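Side-chain contacts in putative D-lactate dehydrogenase (Chlamydomonas reinhardtii, PDB 4ZGS), which serves as the pyruvate reductase of a green alga, probably converting pyruvate to D-lactate at the expense of NADH during fermentation: residues Tyr134-Val139 with Gly190-Arg195; Ile209-Ala214 with Ile220-Leu225; Leu263-Val266 with Leu271-Ser274; Phe278-Leu281 with Gln285-Ala288. One frame throughout, in Å; residues are numbered along the deposited sequence.

Interaction 1 (Tyr134-Val139 with Gly190-Arg195). With NAD (nicotinamide-adenine-dinucleotide), chain I.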
loop_
_atom_site.group_PDB
_atom_site.type_symbol
_atom_site.label_atom_id
_atom_site.label_comp_id
_atom_site.label_asym_id
_atom_site.label_seq_id
_atom_site.Cartn_x
_atom_site.Cartn_y
_atom_site.Cartn_z
ATOM N N TYR A 134 8.209 -5.647 -31.088
ATOM C CA TYR A 134 7.066 -6.066 -30.280
ATOM C C TYR A 134 5.761 -5.601 -30.958
ATOM O O TYR A 134 5.795 -4.665 -31.751
ATOM C CB TYR A 134 7.146 -5.476 -28.866
ATOM C CG TYR A 134 8.538 -5.360 -28.290
ATOM C CD1 TYR A 134 9.480 -6.370 -28.446
ATOM C CD2 TYR A 134 8.910 -4.227 -27.585
ATOM C CE1 TYR A 134 10.768 -6.246 -27.911
ATOM C CE2 TYR A 134 10.178 -4.094 -27.048
ATOM C CZ TYR A 134 11.107 -5.100 -27.207
ATOM O OH TYR A 134 12.366 -4.940 -26.659
ATOM N N SER A 135 4.630 -6.247 -30.651
ATOM C CA SER A 135 3.318 -5.787 -31.132
ATOM C C SER A 135 3.040 -4.352 -30.745
ATOM O O SER A 135 2.936 -4.039 -29.583
ATOM C CB SER A 135 2.173 -6.633 -30.564
ATOM O OG SER A 135 2.359 -8.009 -30.793
ATOM N N PRO A 136 2.893 -3.480 -31.732
ATOM C CA PRO A 136 2.757 -2.040 -31.509
ATOM C C PRO A 136 1.449 -1.730 -30.763
ATOM O O PRO A 136 1.337 -0.694 -30.103
ATOM C CB PRO A 136 2.746 -1.459 -32.933
ATOM C CG PRO A 136 2.325 -2.606 -33.805
ATOM C CD PRO A 136 2.897 -3.832 -33.159
ATOM N N GLU A 137 0.470 -2.624 -30.874
ATOM C CA GLU A 137 -0.741 -2.506 -30.074
ATOM C C GLU A 137 -0.470 -2.575 -28.584
ATOM O O GLU A 137 -1.094 -1.838 -27.813
ATOM C CB GLU A 137 -1.753 -3.594 -30.435
ATOM C CG GLU A 137 -2.489 -3.343 -31.693
ATOM C CD GLU A 137 -1.740 -3.827 -32.879
ATOM O OE1 GLU A 137 -0.565 -4.242 -32.688
ATOM O OE2 GLU A 137 -2.319 -3.729 -33.996
ATOM N N SER A 138 0.422 -3.477 -28.169
ATOM C CA SER A 138 0.707 -3.649 -26.737
ATOM C C SER A 138 1.140 -2.349 -26.107
ATOM O O SER A 138 0.600 -1.952 -25.074
ATOM C CB SER A 138 1.771 -4.709 -26.496
ATOM O OG SER A 138 1.233 -6.011 -26.623
ATOM N N VAL A 139 2.102 -1.693 -26.754
ATOM C CA VAL A 139 2.701 -0.470 -26.236
ATOM C C VAL A 139 1.691 0.667 -26.296
ATOM O O VAL A 139 1.438 1.340 -25.288
ATOM C CB VAL A 139 4.023 -0.137 -27.017
ATOM C CG1 VAL A 139 4.650 1.150 -26.546
ATOM C CG2 VAL A 139 5.009 -1.284 -26.894
ATOM N N GLY A 190 3.112 4.932 -32.426
ATOM C CA GLY A 190 2.341 6.168 -32.474
ATOM C C GLY A 190 1.106 6.034 -33.372
ATOM O O GLY A 190 0.011 6.510 -33.018
ATOM N N GLN A 191 1.263 5.333 -34.495
ATOM C CA GLN A 191 0.128 5.064 -35.381
ATOM C C GLN A 191 -0.999 4.363 -34.621
ATOM O O GLN A 191 -2.186 4.707 -34.807
ATOM C CB GLN A 191 0.561 4.226 -36.595
ATOM C CG GLN A 191 -0.533 3.927 -37.600
ATOM C CD GLN A 191 -0.032 3.024 -38.719
ATOM O OE1 GLN A 191 1.102 3.154 -39.169
ATOM N NE2 GLN A 191 -0.857 2.085 -39.139
ATOM N N GLN A 192 -0.648 3.376 -33.794
ATOM C CA GLN A 192 -1.663 2.670 -33.024
ATOM C C GLN A 192 -2.246 3.589 -31.943
ATOM O O GLN A 192 -3.437 3.509 -31.638
ATOM C CB GLN A 192 -1.109 1.390 -32.397
ATOM C CG GLN A 192 -0.707 0.326 -33.417
ATOM C CD GLN A 192 -1.839 0.029 -34.421
ATOM O OE1 GLN A 192 -3.008 -0.016 -34.058
ATOM N NE2 GLN A 192 -1.484 -0.149 -35.677
ATOM N N ALA A 193 -1.425 4.473 -31.386
ATOM C CA ALA A 193 -1.907 5.312 -30.295
ATOM C C ALA A 193 -2.931 6.256 -30.875
ATOM O O ALA A 193 -4.005 6.448 -30.324
ATOM C CB ALA A 193 -0.755 6.062 -29.604
ATOM N N ALA A 194 -2.590 6.813 -32.026
ATOM C CA ALA A 194 -3.515 7.653 -32.801
ATOM C C ALA A 194 -4.806 6.913 -33.175
ATOM O O ALA A 194 -5.895 7.452 -32.973
ATOM C CB ALA A 194 -2.843 8.156 -34.027
ATOM N N ARG A 195 -4.696 5.678 -33.673
ATOM C CA ARG A 195 -5.885 4.895 -34.023
ATOM C C ARG A 195 -6.793 4.710 -32.807
ATOM O O ARG A 195 -7.987 4.994 -32.878
ATOM C CB ARG A 195 -5.515 3.517 -34.588
ATOM C CG ARG A 195 -6.747 2.661 -34.910
ATOM C CD ARG A 195 -6.419 1.219 -35.322
ATOM N NE ARG A 195 -5.684 0.490 -34.274
ATOM C CZ ARG A 195 -6.250 0.002 -33.165
ATOM N NH1 ARG A 195 -5.517 -0.639 -32.257
ATOM N NH2 ARG A 195 -7.550 0.183 -32.943
HETATM P PA NAD I . 8.940 3.513 -35.439
HETATM O O1A NAD I . 10.123 3.672 -36.315
HETATM O O2A NAD I . 7.964 2.983 -36.424
HETATM O O5B NAD I . 8.466 4.907 -34.806
HETATM C C5B NAD I . 9.343 6.027 -34.697
HETATM C C4B NAD I . 8.840 7.185 -35.499
HETATM O O4B NAD I . 9.324 8.483 -34.923
HETATM C C3B NAD I . 9.315 7.133 -36.906
HETATM O O3B NAD I . 8.210 7.252 -37.846
HETATM C C2B NAD I . 10.211 8.269 -37.089
HETATM O O2B NAD I . 10.102 8.774 -38.447
HETATM C C1B NAD I . 9.753 9.284 -36.114
HETATM N N9A NAD I . 10.714 10.268 -35.816
HETATM C C8A NAD I . 12.103 10.245 -36.140
HETATM N N7A NAD I . 12.719 11.423 -35.684
HETATM C C5A NAD I . 11.730 12.178 -35.091
HETATM C C6A NAD I . 11.657 13.448 -34.439
HETATM N N6A NAD I . 12.808 14.259 -34.284
HETATM N N1A NAD I . 10.545 13.836 -34.002
HETATM C C2A NAD I . 9.473 13.252 -34.061
HETATM N N3A NAD I . 9.346 12.095 -34.614
HETATM C C4A NAD I . 10.454 11.445 -35.181
HETATM O O3 NAD I . 9.201 2.430 -34.284
HETATM P PN NAD I . 8.116 1.987 -33.194
HETATM O O1N NAD I . 7.746 0.556 -33.316
HETATM O O2N NAD I . 6.819 2.668 -33.418
HETATM O O5D NAD I . 8.664 2.321 -31.731
HETATM C C5D NAD I . 9.956 1.900 -31.283
HETATM C C4D NAD I . 10.129 2.513 -29.944
HETATM O O4D NAD I . 9.317 1.793 -28.937
HETATM C C3D NAD I . 11.505 2.426 -29.439
HETATM O O3D NAD I . 12.351 3.443 -30.037
HETATM C C2D NAD I . 11.318 2.661 -28.009
HETATM O O2D NAD I . 11.317 4.089 -27.768
HETATM C C1D NAD I . 9.993 2.091 -27.656
HETATM N N1N NAD I . 10.137 0.933 -26.865
HETATM C C2N NAD I . 9.368 0.780 -25.688
HETATM C C3N NAD I . 9.517 -0.355 -24.892
HETATM C C7N NAD I . 8.688 -0.514 -23.620
HETATM O O7N NAD I . 8.397 0.461 -22.951
HETATM N N7N NAD I . 8.265 -1.799 -23.192
HETATM C C4N NAD I . 10.438 -1.351 -25.264
HETATM C C5N NAD I . 11.210 -1.202 -26.434
HETATM C C6N NAD I . 11.061 -0.071 -27.230
#
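E137 sets off with CG beside its backbone N and bends sharply at chi2 (86°), while Q192 bends the other way at the same torsion (-52°); the two folds lay the carboxylate of one over the amide of the other. The planes are stacked 27° apart, with OE2 of E137 3.8 Å from OE1 of Q192. Each oxygen has its own cationic partner: OE2 makes a salt bridge to R177 of the second subunit, and OE1 of Q192 accepts a nearly straight bond from NE of R195, 2.7 Å long and lying in the guanidinium plane. A weak second bond from NH1 of R195 reaches the same OE1 at 3.2 Å, so R195 holds the amide oxygen from within the same helix, which limits how the amide can turn. NH1 also comes obliquely to CG of E137, 4.1 Å away. Helix 188-200 follows the glycine-rich turn of the Rossmann fold, with G190 probably the last glycine of its GxGxxG pattern, and the backbone amides of A188 and I189 hold the NAD. Against this helix P136, at the approach to helix 136-151, packs its CB 3.9 Å from CG of Q192 and also leans on I189. Just before it, Y134 turns the edge of its ring to the nicotinamide; the 3.1 Å between CE2 of Y134 and NAD C5N is short for two carbons and doubtful at this resolution.

Interaction 2 (Ile209-Ala214 with Ile220-Leu225)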
loop_
_atom_site.group_PDB
_atom_site.type_symbol
_atom_site.label_atom_id
_atom_site.label_comp_id
_atom_site.label_asym_id
_atom_site.label_seq_id
_atom_site.Cartn_x
_atom_site.Cartn_y
_atom_site.Cartn_z
ATOM N N ILE A 209 8.272 14.132 -38.064
ATOM C CA ILE A 209 9.132 14.773 -39.017
ATOM C C ILE A 209 8.621 14.309 -40.389
ATOM O O ILE A 209 8.550 15.097 -41.337
ATOM C CB ILE A 209 10.614 14.426 -38.749
ATOM C CG1 ILE A 209 11.530 15.535 -39.274
ATOM C CG2 ILE A 209 10.970 13.058 -39.316
ATOM C CD1 ILE A 209 11.065 16.925 -38.898
ATOM N N LYS A 210 8.219 13.040 -40.465
ATOM C CA LYS A 210 7.589 12.498 -41.661
ATOM C C LYS A 210 6.163 12.008 -41.366
ATOM O O LYS A 210 5.973 11.131 -40.507
ATOM C CB LYS A 210 8.434 11.382 -42.269
ATOM C CG LYS A 210 7.905 10.984 -43.637
ATOM C CD LYS A 210 8.913 10.174 -44.406
ATOM C CE LYS A 210 8.462 9.973 -45.849
ATOM N NZ LYS A 210 9.527 9.297 -46.650
ATOM N N PRO A 211 5.153 12.609 -42.025
ATOM C CA PRO A 211 3.761 12.144 -41.911
ATOM C C PRO A 211 3.566 10.672 -42.301
ATOM O O PRO A 211 4.129 10.206 -43.287
ATOM C CB PRO A 211 3.002 13.058 -42.892
ATOM C CG PRO A 211 3.818 14.301 -42.952
ATOM C CD PRO A 211 5.258 13.839 -42.831
ATOM N N ASN A 212 2.743 9.969 -41.530
ATOM C CA ASN A 212 2.393 8.567 -41.764
ATOM C C ASN A 212 1.065 8.440 -42.513
ATOM O O ASN A 212 0.010 8.780 -41.964
ATOM C CB ASN A 212 2.344 7.843 -40.411
ATOM C CG ASN A 212 1.919 6.387 -40.503
ATOM O OD1 ASN A 212 1.269 5.954 -41.452
ATOM N ND2 ASN A 212 2.295 5.615 -39.486
ATOM N N PRO A 213 1.100 7.887 -43.744
ATOM C CA PRO A 213 -0.099 7.884 -44.616
ATOM C C PRO A 213 -1.290 7.156 -43.977
ATOM O O PRO A 213 -2.435 7.508 -44.243
ATOM C CB PRO A 213 0.378 7.158 -45.881
ATOM C CG PRO A 213 1.617 6.404 -45.465
ATOM C CD PRO A 213 2.249 7.191 -44.349
ATOM N N ALA A 214 -1.013 6.192 -43.103
ATOM C CA ALA A 214 -2.055 5.519 -42.339
ATOM C C ALA A 214 -2.699 6.458 -41.296
ATOM O O ALA A 214 -3.850 6.263 -40.878
ATOM C CB ALA A 214 -1.502 4.273 -41.673
ATOM N N ILE A 220 -6.489 12.210 -39.273
ATOM C CA ILE A 220 -5.797 12.940 -38.219
ATOM C C ILE A 220 -4.793 13.933 -38.789
ATOM O O ILE A 220 -3.836 13.534 -39.432
ATOM C CB ILE A 220 -5.084 12.000 -37.278
ATOM C CG1 ILE A 220 -6.106 11.156 -36.514
ATOM C CG2 ILE A 220 -4.163 12.793 -36.344
ATOM C CD1 ILE A 220 -5.503 10.003 -35.752
ATOM N N PRO A 221 -4.987 15.234 -38.524
ATOM C CA PRO A 221 -4.110 16.282 -39.070
ATOM C C PRO A 221 -2.702 16.334 -38.467
ATOM O O PRO A 221 -2.517 16.105 -37.275
ATOM C CB PRO A 221 -4.874 17.577 -38.754
ATOM C CG PRO A 221 -5.743 17.240 -37.609
ATOM C CD PRO A 221 -6.095 15.787 -37.723
ATOM N N TYR A 222 -1.715 16.628 -39.304
ATOM C CA TYR A 222 -0.355 16.934 -38.855
ATOM C C TYR A 222 -0.109 18.433 -38.640
ATOM O O TYR A 222 -0.443 19.259 -39.483
ATOM C CB TYR A 222 0.661 16.360 -39.848
ATOM C CG TYR A 222 0.823 14.878 -39.646
ATOM C CD1 TYR A 222 -0.117 13.982 -40.153
ATOM C CD2 TYR A 222 1.892 14.370 -38.900
ATOM C CE1 TYR A 222 0.018 12.617 -39.943
ATOM C CE2 TYR A 222 2.036 13.020 -38.695
ATOM C CZ TYR A 222 1.105 12.144 -39.214
ATOM O OH TYR A 222 1.260 10.796 -38.997
ATOM N N VAL A 223 0.420 18.775 -37.472
ATOM C CA VAL A 223 0.696 20.162 -37.135
ATOM C C VAL A 223 2.130 20.258 -36.661
ATOM O O VAL A 223 2.831 19.248 -36.607
ATOM C CB VAL A 223 -0.236 20.687 -36.043
ATOM C CG1 VAL A 223 -1.696 20.541 -36.492
ATOM C CG2 VAL A 223 0.022 19.957 -34.725
ATOM N N SER A 224 2.587 21.467 -36.360
ATOM C CA SER A 224 3.929 21.630 -35.819
ATOM C C SER A 224 4.002 21.189 -34.344
ATOM O O SER A 224 2.981 21.047 -33.649
ATOM C CB SER A 224 4.416 23.075 -36.004
ATOM O OG SER A 224 3.869 23.953 -35.050
ATOM N N LEU A 225 5.213 20.897 -33.887
ATOM C CA LEU A 225 5.402 20.468 -32.508
ATOM C C LEU A 225 4.907 21.560 -31.547
ATOM O O LEU A 225 4.171 21.276 -30.595
ATOM C CB LEU A 225 6.873 20.116 -32.250
ATOM C CG LEU A 225 7.167 19.537 -30.867
ATOM C CD1 LEU A 225 6.185 18.449 -30.527
ATOM C CD2 LEU A 225 8.556 19.002 -30.858
#
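Y222 lies across the backbone of P211 and N212, closing the loop that follows the second strand of the Rossmann fold, right after D208, which binds NAD. The tight side is at the phenol end. OH of Y222 accepts a hydrogen bond from N212 N, 3.0 Å long and fairly straight at 162°, and CB of N212 sits against the same oxygen at 3.4 Å. T186 OG1 adds a weak bond to this hydroxyl, tying it to the glycine-rich turn. One face of the ring takes a CH-pi contact from CA of P211, 4.0 Å from the centroid and offset toward the rim, so the ring is met by the CA corner of the proline, next to the main chain, rather than by its CB-CG-CD edge. V215 and E216 of helix 213-216 also touch Y222.

The loose side is the outer part of the proline, beyond CA: P211 is exposed, and its CB comes only to 4.2 Å from CE1 of Y222. N212, by contrast, is held at both ends of its amide: with CG anti to the backbone N (chi1 177°), the group swings away from the tyrosine, ND2 donates to T186 O and Q191 OE1, and OD1 N-caps the short helix by accepting from A214 N at 2.8 Å.

Interaction 3 (Leu263-Val266 with Leu271-Ser274)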
loop_
_atom_site.group_PDB
_atom_site.type_symbol
_atom_site.label_atom_id
_atom_site.label_comp_id
_atom_site.label_asym_id
_atom_site.label_seq_id
_atom_site.Cartn_x
_atom_site.Cartn_y
_atom_site.Cartn_z
ATOM N N LEU A 263 0.823 14.458 -19.543
ATOM C CA LEU A 263 1.934 14.006 -20.390
ATOM C C LEU A 263 2.130 12.519 -20.200
ATOM O O LEU A 263 2.189 12.058 -19.084
ATOM C CB LEU A 263 3.214 14.759 -20.051
ATOM C CG LEU A 263 4.504 14.302 -20.704
ATOM C CD1 LEU A 263 4.309 14.350 -22.205
ATOM C CD2 LEU A 263 5.610 15.247 -20.278
ATOM N N ILE A 264 2.197 11.770 -21.298
ATOM C CA ILE A 264 2.387 10.320 -21.247
ATOM C C ILE A 264 3.630 9.932 -21.991
ATOM O O ILE A 264 3.789 10.269 -23.156
ATOM C CB ILE A 264 1.233 9.572 -21.857
ATOM C CG1 ILE A 264 -0.053 9.938 -21.128
ATOM C CG2 ILE A 264 1.495 8.089 -21.779
ATOM C CD1 ILE A 264 -0.039 9.569 -19.691
ATOM N N ASN A 265 4.532 9.237 -21.316
ATOM C CA ASN A 265 5.703 8.785 -22.015
ATOM C C ASN A 265 5.996 7.306 -21.787
ATOM O O ASN A 265 6.405 6.909 -20.698
ATOM C CB ASN A 265 6.876 9.643 -21.577
ATOM C CG ASN A 265 8.115 9.337 -22.326
ATOM O OD1 ASN A 265 8.069 8.733 -23.400
ATOM N ND2 ASN A 265 9.254 9.701 -21.752
ATOM N N VAL A 266 5.738 6.499 -22.809
ATOM C CA VAL A 266 6.100 5.087 -22.865
ATOM C C VAL A 266 7.243 4.810 -23.836
ATOM O O VAL A 266 7.498 3.648 -24.133
ATOM C CB VAL A 266 4.894 4.183 -23.227
ATOM C CG1 VAL A 266 3.788 4.380 -22.186
ATOM C CG2 VAL A 266 4.377 4.479 -24.637
ATOM N N LEU A 271 13.560 11.413 -23.569
ATOM C CA LEU A 271 12.693 12.420 -24.192
ATOM C C LEU A 271 12.288 13.517 -23.224
ATOM O O LEU A 271 11.856 14.585 -23.643
ATOM C CB LEU A 271 11.430 11.777 -24.752
ATOM C CG LEU A 271 11.645 10.674 -25.783
ATOM C CD1 LEU A 271 10.328 10.041 -26.129
ATOM C CD2 LEU A 271 12.299 11.264 -27.012
ATOM N N ILE A 272 12.413 13.230 -21.933
ATOM C CA ILE A 272 12.002 14.142 -20.871
ATOM C C ILE A 272 13.152 14.532 -19.976
ATOM O O ILE A 272 13.941 13.679 -19.579
ATOM C CB ILE A 272 10.935 13.520 -19.970
ATOM C CG1 ILE A 272 9.665 13.184 -20.756
ATOM C CG2 ILE A 272 10.616 14.452 -18.809
ATOM C CD1 ILE A 272 8.618 12.544 -19.876
ATOM N N ASP A 273 13.260 15.814 -19.645
ATOM C CA ASP A 273 14.265 16.222 -18.673
ATOM C C ASP A 273 13.609 16.216 -17.304
ATOM O O ASP A 273 12.852 17.116 -16.960
ATOM C CB ASP A 273 14.827 17.596 -19.021
ATOM C CG ASP A 273 15.660 18.204 -17.904
ATOM O OD1 ASP A 273 16.128 17.488 -16.980
ATOM O OD2 ASP A 273 15.870 19.431 -17.975
ATOM N N SER A 274 13.942 15.210 -16.510
ATOM C CA SER A 274 13.211 14.909 -15.289
ATOM C C SER A 274 13.316 16.043 -14.279
ATOM O O SER A 274 12.393 16.287 -13.516
ATOM C CB SER A 274 13.743 13.623 -14.665
ATOM O OG SER A 274 13.778 12.599 -15.638
#
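The amide of N265, against which I272 and L271 pack, is gripped at both ends by backbone just past the strand: OD1 accepts from S267 N, an Asx turn, and ND2 donates to R268 O. With those two bonds the rotation of the group is settled, and its polar atoms are satisfied although the residue is buried. CG stands anti to the backbone N (chi1 -175°), which throws the amide off the strand toward the returning segment 271-274. There I272 comes to meet it from the opposite direction, pressing CD1 on ND2 of N265 at 3.5 Å and on CB of the same asparagine at 3.8 Å. The CG1 of I272 follows, 3.6 Å from ND2. L271 lies aslant to the asparagine and touches it with one branch, CD1, 3.8 Å from OD1.

Two residues earlier on the strand, L263 reaches toward the isoleucine tip to tip, its CD2 4.1 Å from CD1 of I272. The isoleucine methyl therefore bridges the carboxamide and the leucine on one side of strand 261-265. L237 and L291, from the strands on either side, also touch I272. Just past the end of the strand V266 touches NAD; the packed turn sits at the C-terminal edge of the parallel Rossmann sheet, where the loops leaving the strands line the dinucleotide site.

Interaction 4 (Phe278-Leu281 with Gln285-Ala288)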
loop_
_atom_site.group_PDB
_atom_site.type_symbol
_atom_site.label_atom_id
_atom_site.label_comp_id
_atom_site.label_asym_id
_atom_site.label_seq_id
_atom_site.Cartn_x
_atom_site.Cartn_y
_atom_site.Cartn_z
ATOM N N PHE A 278 9.204 18.757 -11.702
ATOM C CA PHE A 278 8.713 19.101 -10.362
ATOM C C PHE A 278 8.088 20.495 -10.313
ATOM O O PHE A 278 6.968 20.657 -9.818
ATOM C CB PHE A 278 9.858 19.008 -9.332
ATOM C CG PHE A 278 10.511 17.653 -9.296
ATOM C CD1 PHE A 278 9.952 16.616 -8.553
ATOM C CD2 PHE A 278 11.640 17.390 -10.069
ATOM C CE1 PHE A 278 10.516 15.359 -8.560
ATOM C CE2 PHE A 278 12.214 16.133 -10.069
ATOM C CZ PHE A 278 11.651 15.119 -9.314
ATOM N N ASP A 279 8.808 21.487 -10.836
ATOM C CA ASP A 279 8.307 22.851 -10.872
ATOM C C ASP A 279 6.978 22.899 -11.574
ATOM O O ASP A 279 6.045 23.550 -11.103
ATOM C CB ASP A 279 9.271 23.766 -11.619
ATOM C CG ASP A 279 10.583 23.965 -10.891
ATOM O OD1 ASP A 279 10.660 23.704 -9.662
ATOM O OD2 ASP A 279 11.545 24.383 -11.578
ATOM N N ALA A 280 6.893 22.161 -12.679
ATOM C CA ALA A 280 5.737 22.192 -13.552
ATOM C C ALA A 280 4.574 21.473 -12.910
ATOM O O ALA A 280 3.438 21.927 -12.984
ATOM C CB ALA A 280 6.073 21.570 -14.875
ATOM N N LEU A 281 4.876 20.382 -12.222
ATOM C CA LEU A 281 3.862 19.654 -11.471
ATOM C C LEU A 281 3.301 20.500 -10.333
ATOM O O LEU A 281 2.099 20.491 -10.059
ATOM C CB LEU A 281 4.445 18.381 -10.887
ATOM C CG LEU A 281 4.555 17.164 -11.787
ATOM C CD1 LEU A 281 5.364 16.117 -11.036
ATOM C CD2 LEU A 281 3.161 16.655 -12.154
ATOM N N GLN A 285 1.315 23.452 -14.272
ATOM C CA GLN A 285 1.566 23.467 -15.707
ATOM C C GLN A 285 1.448 22.061 -16.275
ATOM O O GLN A 285 0.719 21.855 -17.253
ATOM C CB GLN A 285 2.938 24.061 -16.028
ATOM C CG GLN A 285 3.218 24.184 -17.524
ATOM C CD GLN A 285 2.179 25.039 -18.291
ATOM O OE1 GLN A 285 1.288 25.661 -17.704
ATOM N NE2 GLN A 285 2.300 25.053 -19.618
ATOM N N ILE A 286 2.141 21.092 -15.673
ATOM C CA ILE A 286 1.827 19.703 -15.968
ATOM C C ILE A 286 0.831 19.188 -14.953
ATOM O O ILE A 286 1.126 19.089 -13.760
ATOM C CB ILE A 286 3.044 18.782 -15.952
ATOM C CG1 ILE A 286 3.983 19.086 -17.113
ATOM C CG2 ILE A 286 2.585 17.360 -16.092
ATOM C CD1 ILE A 286 5.144 18.102 -17.214
ATOM N N GLY A 287 -0.353 18.845 -15.433
ATOM C CA GLY A 287 -1.401 18.368 -14.556
ATOM C C GLY A 287 -1.289 16.896 -14.205
ATOM O O GLY A 287 -1.757 16.476 -13.157
ATOM N N ALA A 288 -0.680 16.095 -15.068
ATOM C CA ALA A 288 -0.557 14.685 -14.748
ATOM C C ALA A 288 0.559 14.037 -15.550
ATOM O O ALA A 288 0.999 14.541 -16.579
ATOM C CB ALA A 288 -1.875 13.960 -14.970
#
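A backbone hydrogen bond joins the segments: I286 N donates to A280 O over 3.1 Å, at an angle of 148°. The donor stands above the carbonyl plane, not on a lone pair. S283 OG is hydrogen-bonded to A280 O as well, and to D279 O, so its one proton is probably shared or alternates between the two carbonyls. Together the serine hydroxyl and the amide of I286 fasten the last turn of helix 277-283, from A280 on, to the segment that runs into strand 286-291.

The apolar contacts divide I286 between its two branches. Its CG1, anti to the carbonyl carbon (chi1 -68°), meets CB of A280 at 3.9 Å, while CG2 takes CD2 of L281 at 4.0 Å. The leucine starts out from the helix away from the strand, but its end swings round, and CD2 also comes to 3.6 Å from the carbonyl oxygen of I286. Nearby, CB of Q285 rests 3.8 Å from A280 O and 4.2 Å from CB of A280.

Beyond CB, Q285 departs from the contact. Its chain bends at chi2 and carries the amide off, where NE2 donates to I254 O and M257 O and so joins this turn to the end of helix 251-254.

The contact is the return limb of the beta-alpha-beta unit made of strand 261-265, helix 277-283 and strand 286-291. I254 touches A280 and I286 from helix 251-254, while L324 of helix 319-324 packs on L281.

Overall arrangement
The four contacts follow one another in series from the N terminus; none nests in or crosses another. Interaction 1 closes the longest loop, joining the start of helix 136-151 to helix 188-200. Interaction 2 then closes the short excursion through helix 213-216, and its N212 ND2 reaches back to Q191 OE1, 2.8 Å away, on the helix of interaction 1. Interaction 3 closes the turn after strand 261-265 and meets interaction 1 where V266 packs on V139. Interaction 4 closes the beta-alpha-beta unit that begins with the strand of interaction 3; L263 N and A288 O, 3.0 Å apart, place the two strands side by side. Interactions 2 and 4 stand about 27 Å apart, centre to centre.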